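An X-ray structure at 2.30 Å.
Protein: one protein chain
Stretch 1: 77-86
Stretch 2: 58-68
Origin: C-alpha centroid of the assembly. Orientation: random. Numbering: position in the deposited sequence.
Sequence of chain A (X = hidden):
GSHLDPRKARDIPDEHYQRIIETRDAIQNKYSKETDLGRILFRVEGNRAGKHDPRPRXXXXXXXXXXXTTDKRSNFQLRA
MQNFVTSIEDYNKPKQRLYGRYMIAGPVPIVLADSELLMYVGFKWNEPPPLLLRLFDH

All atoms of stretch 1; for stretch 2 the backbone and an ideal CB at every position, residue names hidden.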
ATOM      1  N   GLN A  77      -7.288  16.904 -11.085  1.00 46.53           N
ATOM      2  CA  GLN A  77      -7.607  16.538  -9.709  1.00 41.55           C
ATOM      3  C   GLN A  77      -9.112  16.610  -9.459  1.00 35.22           C
ATOM      4  O   GLN A  77      -9.673  15.809  -8.710  1.00 40.09           O
ATOM      5  CB  GLN A  77      -6.867  17.457  -8.733  1.00 44.68           C
ATOM      6  CG  GLN A  77      -5.355  17.464  -8.912  1.00 50.52           C
ATOM      7  CD  GLN A  77      -4.660  18.496  -8.043  1.00 56.72           C
ATOM      8  OE1 GLN A  77      -5.293  19.409  -7.512  1.00 56.07           O
ATOM      9  NE2 GLN A  77      -3.349  18.353  -7.891  1.00 62.14           N
ATOM     10  N   LEU A  78      -9.758  17.571 -10.110  1.00 33.84           N
ATOM     11  CA  LEU A  78     -11.192  17.782  -9.962  1.00 39.97           C
ATOM     12  C   LEU A  78     -11.991  16.652 -10.614  1.00 34.88           C
ATOM     13  O   LEU A  78     -12.962  16.146 -10.035  1.00 49.79           O
ATOM     14  CB  LEU A  78     -11.577  19.136 -10.560  1.00 39.84           C
ATOM     15  CG  LEU A  78     -12.859  19.798 -10.061  1.00 47.60           C
ATOM     16  CD1 LEU A  78     -13.289  19.215  -8.724  1.00 41.53           C
ATOM     17  CD2 LEU A  78     -12.637  21.298  -9.941  1.00 53.26           C
ATOM     18  N   ARG A  79     -11.575  16.261 -11.817  1.00 32.83           N
ATOM     19  CA  ARG A  79     -12.180  15.128 -12.509  1.00 50.28           C
ATOM     20  C   ARG A  79     -12.044  13.853 -11.682  1.00 50.56           C
ATOM     21  O   ARG A  79     -13.020  13.118 -11.472  1.00 49.25           O
ATOM     22  CB  ARG A  79     -11.522  14.923 -13.875  1.00 56.90           C
ATOM     23  CG  ARG A  79     -12.225  15.623 -15.026  1.00 68.38           C
ATOM     24  CD  ARG A  79     -11.488  16.875 -15.458  1.00 77.38           C
ATOM     25  NE  ARG A  79     -10.088  16.602 -15.766  1.00 84.00           N
ATOM     26  CZ  ARG A  79      -9.359  17.316 -16.618  1.00 92.11           C
ATOM     27  NH1 ARG A  79      -9.904  18.342 -17.256  1.00 96.13           N
ATOM     28  NH2 ARG A  79      -8.089  17.000 -16.838  1.00 92.30           N
ATOM     29  N   ALA A  80     -10.825  13.603 -11.213  1.00 44.54           N
ATOM     30  CA  ALA A  80     -10.542  12.428 -10.400  1.00 38.31           C
ATOM     31  C   ALA A  80     -11.412  12.408  -9.148  1.00 37.63           C
ATOM     32  O   ALA A  80     -11.988  11.375  -8.805  1.00 36.39           O
ATOM     33  CB  ALA A  80      -9.065  12.387 -10.025  1.00 37.55           C
ATOM     34  N   MET A  81     -11.517  13.553  -8.476  1.00 37.92           N
ATOM     35  CA  MET A  81     -12.335  13.645  -7.268  1.00 43.55           C
ATOM     36  C   MET A  81     -13.806  13.363  -7.544  1.00 41.97           C
ATOM     37  O   MET A  81     -14.434  12.591  -6.820  1.00 44.16           O
ATOM     38  CB  MET A  81     -12.182  15.006  -6.586  1.00 49.89           C
ATOM     39  CG  MET A  81     -13.125  15.202  -5.400  1.00 56.73           C
ATOM     40  SD  MET A  81     -13.083  13.857  -4.189  1.00 42.73           S
ATOM     41  CE  MET A  81     -11.351  13.816  -3.772  1.00 23.02           C
ATOM     42  N   GLN A  82     -14.351  13.989  -8.583  1.00 45.12           N
ATOM     43  CA  GLN A  82     -15.748  13.763  -8.944  1.00 50.19           C
ATOM     44  C   GLN A  82     -16.013  12.286  -9.206  1.00 44.29           C
ATOM     45  O   GLN A  82     -16.965  11.697  -8.663  1.00 39.76           O
ATOM     46  CB  GLN A  82     -16.131  14.590 -10.171  1.00 65.16           C
ATOM     47  CG  GLN A  82     -17.477  14.219 -10.784  1.00 79.35           C
ATOM     48  CD  GLN A  82     -18.667  14.683  -9.956  1.00 88.61           C
ATOM     49  OE1 GLN A  82     -18.517  15.153  -8.828  1.00 86.84           O
ATOM     50  NE2 GLN A  82     -19.861  14.558 -10.524  1.00 97.02           N
ATOM     51  N   ASN A  83     -15.157  11.691 -10.033  1.00 44.68           N
ATOM     52  CA  ASN A  83     -15.256  10.268 -10.314  1.00 46.43           C
ATOM     53  C   ASN A  83     -15.237   9.438  -9.035  1.00 43.73           C
ATOM     54  O   ASN A  83     -16.049   8.529  -8.872  1.00 42.42           O
ATOM     55  CB  ASN A  83     -14.137   9.817 -11.250  1.00 49.50           C
ATOM     56  CG  ASN A  83     -14.245   8.350 -11.617  1.00 54.58           C
ATOM     57  OD1 ASN A  83     -13.734   7.482 -10.912  1.00 55.15           O
ATOM     58  ND2 ASN A  83     -14.924   8.065 -12.723  1.00 56.40           N
ATOM     59  N   PHE A  84     -14.319   9.768  -8.127  1.00 30.92           N
ATOM     60  CA  PHE A  84     -14.207   9.056  -6.856  1.00 27.01           C
ATOM     61  C   PHE A  84     -15.503   9.130  -6.065  1.00 32.25           C
ATOM     62  O   PHE A  84     -15.997   8.113  -5.572  1.00 32.54           O
ATOM     63  CB  PHE A  84     -13.053   9.610  -6.014  1.00 26.91           C
ATOM     64  CG  PHE A  84     -12.798   8.832  -4.752  1.00 32.49           C
ATOM     65  CD1 PHE A  84     -11.948   7.739  -4.758  1.00 30.99           C
ATOM     66  CD2 PHE A  84     -13.410   9.192  -3.561  1.00 28.85           C
ATOM     67  CE1 PHE A  84     -11.712   7.019  -3.601  1.00 26.06           C
ATOM     68  CE2 PHE A  84     -13.178   8.476  -2.403  1.00 26.82           C
ATOM     69  CZ  PHE A  84     -12.327   7.387  -2.424  1.00 24.72           C
ATOM     70  N   VAL A  85     -16.046  10.337  -5.946  1.00 36.57           N
ATOM     71  CA  VAL A  85     -17.273  10.561  -5.193  1.00 33.80           C
ATOM     72  C   VAL A  85     -18.429   9.744  -5.760  1.00 37.43           C
ATOM     73  O   VAL A  85     -19.173   9.108  -5.009  1.00 30.13           O
ATOM     74  CB  VAL A  85     -17.657  12.054  -5.163  1.00 34.45           C
ATOM     75  CG1 VAL A  85     -19.053  12.240  -4.586  1.00 36.10           C
ATOM     76  CG2 VAL A  85     -16.633  12.848  -4.367  1.00 29.15           C
ATOM     77  N   THR A  86     -18.574   9.746  -7.082  1.00 42.90           N
ATOM     78  CA  THR A  86     -19.653   8.971  -7.692  1.00 47.02           C
ATOM     79  C   THR A  86     -19.351   7.469  -7.747  1.00 49.10           C
ATOM     80  O   THR A  86     -20.227   6.668  -8.072  1.00 53.12           O
ATOM     81  CB  THR A  86     -20.014   9.488  -9.102  1.00 51.61           C
ATOM     82  OG1 THR A  86     -18.828   9.579  -9.901  1.00 57.13           O
ATOM     83  CG2 THR A  86     -20.668  10.860  -9.013  1.00 48.91           C
ATOM     84  N   UNK A  58      -6.957  18.744   0.113  1.00 32.52           N
ATOM     85  CA  UNK A  58      -8.193  18.346   0.773  1.00 28.78           C
ATOM     86  C   UNK A  58      -9.424  18.695  -0.066  1.00 30.36           C
ATOM     87  O   UNK A  58      -9.595  19.839  -0.481  1.00 41.44           O
ATOM     88  CB  UNK A  58      -8.290  19.013   2.147  1.00 28.78           C
ATOM     89  N   UNK A  59     -10.265  17.695  -0.325  1.00 27.47           N
ATOM     90  CA  UNK A  59     -11.519  17.896  -1.048  1.00 26.80           C
ATOM     91  C   UNK A  59     -12.702  17.696  -0.107  1.00 24.31           C
ATOM     92  O   UNK A  59     -12.576  17.068   0.941  1.00 23.28           O
ATOM     93  CB  UNK A  59     -11.617  16.942  -2.240  1.00 26.80           C
ATOM     94  N   UNK A  60     -13.860  18.204  -0.509  1.00 22.45           N
ATOM     95  CA  UNK A  60     -15.075  18.031   0.270  1.00 18.97           C
ATOM     96  C   UNK A  60     -16.240  17.641  -0.621  1.00 15.62           C
ATOM     97  O   UNK A  60     -16.245  17.938  -1.811  1.00 24.60           O
ATOM     98  CB  UNK A  60     -15.404  19.311   1.040  1.00 18.97           C
ATOM     99  N   UNK A  61     -17.226  16.972  -0.036  1.00 14.50           N
ATOM    100  CA  UNK A  61     -18.478  16.703  -0.723  1.00 15.92           C
ATOM    101  C   UNK A  61     -19.595  16.650   0.303  1.00 20.47           C
ATOM    102  O   UNK A  61     -19.334  16.650   1.506  1.00 25.61           O
ATOM    103  CB  UNK A  61     -18.404  15.400  -1.521  1.00 15.92           C
ATOM    104  N   UNK A  62     -20.837  16.625  -0.164  1.00 21.50           N
ATOM    105  CA  UNK A  62     -21.961  16.439   0.744  1.00 31.17           C
ATOM    106  C   UNK A  62     -22.374  14.972   0.749  1.00 34.05           C
ATOM    107  O   UNK A  62     -21.648  14.117   0.242  1.00 34.27           O
ATOM    108  CB  UNK A  62     -23.138  17.331   0.346  1.00 31.17           C
ATOM    109  N   UNK A  63     -23.539  14.685   1.320  1.00 28.57           N
ATOM    110  CA  UNK A  63     -24.074  13.331   1.314  1.00 27.38           C
ATOM    111  C   UNK A  63     -25.068  13.136   0.177  1.00 30.93           C
ATOM    112  O   UNK A  63     -25.950  12.282   0.258  1.00 33.25           O
ATOM    113  CB  UNK A  63     -24.740  13.017   2.655  1.00 27.38           C
ATOM    114  N   UNK A  64     -24.922  13.933  -0.877  1.00 29.70           N
ATOM    115  CA  UNK A  64     -25.796  13.836  -2.041  1.00 35.01           C
ATOM    116  C   UNK A  64     -25.020  13.701  -3.348  1.00 43.57           C
ATOM    117  O   UNK A  64     -25.588  13.837  -4.433  1.00 50.66           O
ATOM    118  CB  UNK A  64     -26.707  15.063  -2.109  1.00 35.01           C
ATOM    119  N   UNK A  65     -23.718  13.453  -3.239  1.00 35.91           N
ATOM    120  CA  UNK A  65     -22.890  13.187  -4.401  1.00 30.41           C
ATOM    121  C   UNK A  65     -22.285  14.401  -5.081  1.00 41.40           C
ATOM    122  O   UNK A  65     -21.820  14.309  -6.217  1.00 53.05           O
ATOM    123  CB  UNK A  65     -23.721  12.418  -5.430  1.00 30.41           C
ATOM    124  N   UNK A  66     -22.273  15.539  -4.395  1.00 40.34           N
ATOM    125  CA  UNK A  66     -21.750  16.762  -4.999  1.00 40.93           C
ATOM    126  C   UNK A  66     -20.420  17.203  -4.388  1.00 36.57           C
ATOM    127  O   UNK A  66     -20.314  17.361  -3.175  1.00 37.96           O
ATOM    128  CB  UNK A  66     -22.776  17.888  -4.857  1.00 40.93           C
ATOM    129  N   UNK A  67     -19.409  17.394  -5.232  1.00 35.95           N
ATOM    130  CA  UNK A  67     -18.110  17.890  -4.783  1.00 34.60           C
ATOM    131  C   UNK A  67     -18.195  19.384  -4.476  1.00 38.80           C
ATOM    132  O   UNK A  67     -18.726  20.157  -5.272  1.00 45.66           O
ATOM    133  CB  UNK A  67     -17.035  17.621  -5.838  1.00 34.60           C
ATOM    134  N   UNK A  68     -17.675  19.787  -3.319  1.00 36.93           N
ATOM    135  CA  UNK A  68     -17.715  21.186  -2.909  1.00 30.47           C
ATOM    136  C   UNK A  68     -16.324  21.791  -2.916  1.00 37.76           C
ATOM    137  O   UNK A  68     -15.474  21.417  -2.114  1.00 48.03           O
ATOM    138  CB  UNK A  68     -18.342  21.322  -1.520  1.00 30.47           C
TER

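Stretch 1 is a continuous helix, and it offers stretch 2 a mostly apolar ridge built from L78, M81 and V85, with the amide of Q82 beside it. No hydrogen bond crosses between the two stretches, so the side chains on the second must be read largely from shape.

Position 58 lies on a strand, and its CA-to-CB bond points away from the helix, with nothing of stretch 1 within 5.5 Å of the ideal CB. Many residues would suit, beta-branched ones particularly well; it is V58.

Position 59 points toward the helix. Its ideal CB is already 3.5 Å from M81 CE, a tight approach, yet beyond it a space opens between M81 and the backbone of Q77, with L78 nearby. A flat or long apolar side chain could enter it: an aromatic, leucine or methionine. The residue is F59, with chi1 in the m well. Its ring lies against M81, whose CB sits 3.8 Å from the ring centroid and 17° off the ring normal, a CH-pi contact over the face. M81 CE packs 3.4 Å from F59 CD2, and the ring reaches on until F59 CZ is 3.6 Å from Q77 O. L78 CD1 lies 4.3 Å from F59 CE1.

Position 60 points away again, as alternation along a strand requires, and stretch 1 sets no limit on it; F60 fills it.

Position 61 faces the helix once more, its ideal CB 4.2 Å from V85 CG2. With the valine so near, a small residue such as alanine, serine or threonine is a reasonable choice, although a larger one cannot be excluded. It is S61, whose CB lies 4.2 Å from V85 CG2; its hydroxyl is hydrogen-bonded elsewhere in the structure.

Positions 62, 63 and 64 leave the helix as the chain turns, so polar residues would be natural. D62 organises the turn: its OD1 accepts hydrogen bonds from N64 N at 2.7 Å and from the backbone N of residue 66 at 3.1 Å. Y63 and N64 make no contact with stretch 1.

Position 65 has phi/psi of 88/16, and a CB would be jammed against the carbonyl O of the preceding residue. This alone calls for glycine, and G65 it is. G65 O rests 3.8 Å from V85 CG1.

Position 66 points away, leaving a polar residue free to serve the turn. N66 does so, its ND2 donating to D62 OD2 at 2.9 Å, while its backbone O accepts from D62 N at 3.1 Å.

Position 67 points toward the helix, its ideal CB 4.2 Å from Q82 OE1 and 4.6 Å from M81 CG. Valine, isoleucine or leucine would suit this largely apolar setting. V67 places CG2 3.9 Å from M81 CG, 3.8 Å from V85 CG2 and 3.3 Å from Q82 OE1, while its CG1 meets L78 CD1 at 4.2 Å.

Position 68 is out of reach and undetermined by stretch 1; L68 N bonds to F60 O at 2.8 Å.

Stretch 2 58-68: VFFSDYNGNVL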
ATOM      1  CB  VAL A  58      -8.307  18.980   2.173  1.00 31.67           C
ATOM      2  CG1 VAL A  58      -9.674  18.712   2.765  1.00 35.10           C
ATOM      3  CG2 VAL A  58      -7.210  18.443   3.085  1.00 29.73           C
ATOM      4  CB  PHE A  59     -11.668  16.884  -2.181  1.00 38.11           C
ATOM      5  CG  PHE A  59     -10.840  17.177  -3.403  1.00 44.09           C
ATOM      6  CD1 PHE A  59     -11.358  17.924  -4.449  1.00 43.31           C
ATOM      7  CD2 PHE A  59      -9.561  16.658  -3.529  1.00 45.85           C
ATOM      8  CE1 PHE A  59     -10.609  18.164  -5.587  1.00 36.39           C
ATOM      9  CE2 PHE A  59      -8.807  16.897  -4.665  1.00 46.72           C
ATOM     10  CZ  PHE A  59      -9.332  17.650  -5.693  1.00 39.86           C
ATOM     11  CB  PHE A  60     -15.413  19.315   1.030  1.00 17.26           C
ATOM     12  CG  PHE A  60     -14.398  19.683   2.074  1.00 21.28           C
ATOM     13  CD1 PHE A  60     -14.396  19.049   3.304  1.00 13.88           C
ATOM     14  CD2 PHE A  60     -13.446  20.661   1.825  1.00 20.80           C
ATOM     15  CE1 PHE A  60     -13.461  19.379   4.268  1.00 18.79           C
ATOM     16  CE2 PHE A  60     -12.514  20.998   2.784  1.00 18.43           C
ATOM     17  CZ  PHE A  60     -12.523  20.355   4.010  1.00 20.96           C
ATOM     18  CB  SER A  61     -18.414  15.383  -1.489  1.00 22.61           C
ATOM     19  OG  SER A  61     -18.712  14.282  -0.642  1.00 21.46           O
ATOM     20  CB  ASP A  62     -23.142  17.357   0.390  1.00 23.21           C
ATOM     21  CG  ASP A  62     -23.580  17.236  -1.061  1.00 31.42           C
ATOM     22  OD1 ASP A  62     -23.503  16.128  -1.632  1.00 38.09           O
ATOM     23  OD2 ASP A  62     -24.010  18.261  -1.632  1.00 36.61           O
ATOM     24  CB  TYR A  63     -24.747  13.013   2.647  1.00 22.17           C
ATOM     25  CG  TYR A  63     -23.789  12.794   3.793  1.00 15.43           C
ATOM     26  CD1 TYR A  63     -23.315  11.527   4.094  1.00 15.27           C
ATOM     27  CD2 TYR A  63     -23.360  13.857   4.577  1.00 24.63           C
ATOM     28  CE1 TYR A  63     -22.439  11.322   5.146  1.00 18.80           C
ATOM     29  CE2 TYR A  63     -22.488  13.663   5.632  1.00 19.69           C
ATOM     30  CZ  TYR A  63     -22.031  12.396   5.911  1.00 16.45           C
ATOM     31  OH  TYR A  63     -21.164  12.206   6.958  1.00 31.84           O
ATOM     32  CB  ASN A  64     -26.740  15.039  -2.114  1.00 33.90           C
ATOM     33  CG  ASN A  64     -27.828  14.993  -1.061  1.00 33.25           C
ATOM     34  OD1 ASN A  64     -28.383  13.933  -0.773  1.00 35.87           O
ATOM     35  ND2 ASN A  64     -28.132  16.144  -0.474  1.00 36.93           N
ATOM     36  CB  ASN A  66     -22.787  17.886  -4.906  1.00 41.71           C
ATOM     37  CG  ASN A  66     -24.199  17.401  -5.192  1.00 41.75           C
ATOM     38  OD1 ASN A  66     -24.553  17.107  -6.335  1.00 44.46           O
ATOM     39  ND2 ASN A  66     -25.015  17.318  -4.147  1.00 41.65           N
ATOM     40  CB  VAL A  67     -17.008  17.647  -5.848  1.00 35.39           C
ATOM     41  CG1 VAL A  67     -15.675  18.224  -5.389  1.00 24.16           C
ATOM     42  CG2 VAL A  67     -16.869  16.164  -6.146  1.00 38.49           C
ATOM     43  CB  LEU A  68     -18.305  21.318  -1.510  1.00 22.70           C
ATOM     44  CG  LEU A  68     -19.638  20.621  -1.273  1.00 24.38           C
ATOM     45  CD1 LEU A  68     -20.112  20.853   0.153  1.00 21.57           C
ATOM     46  CD2 LEU A  68     -20.674  21.100  -2.275  1.00 22.83           C
TER
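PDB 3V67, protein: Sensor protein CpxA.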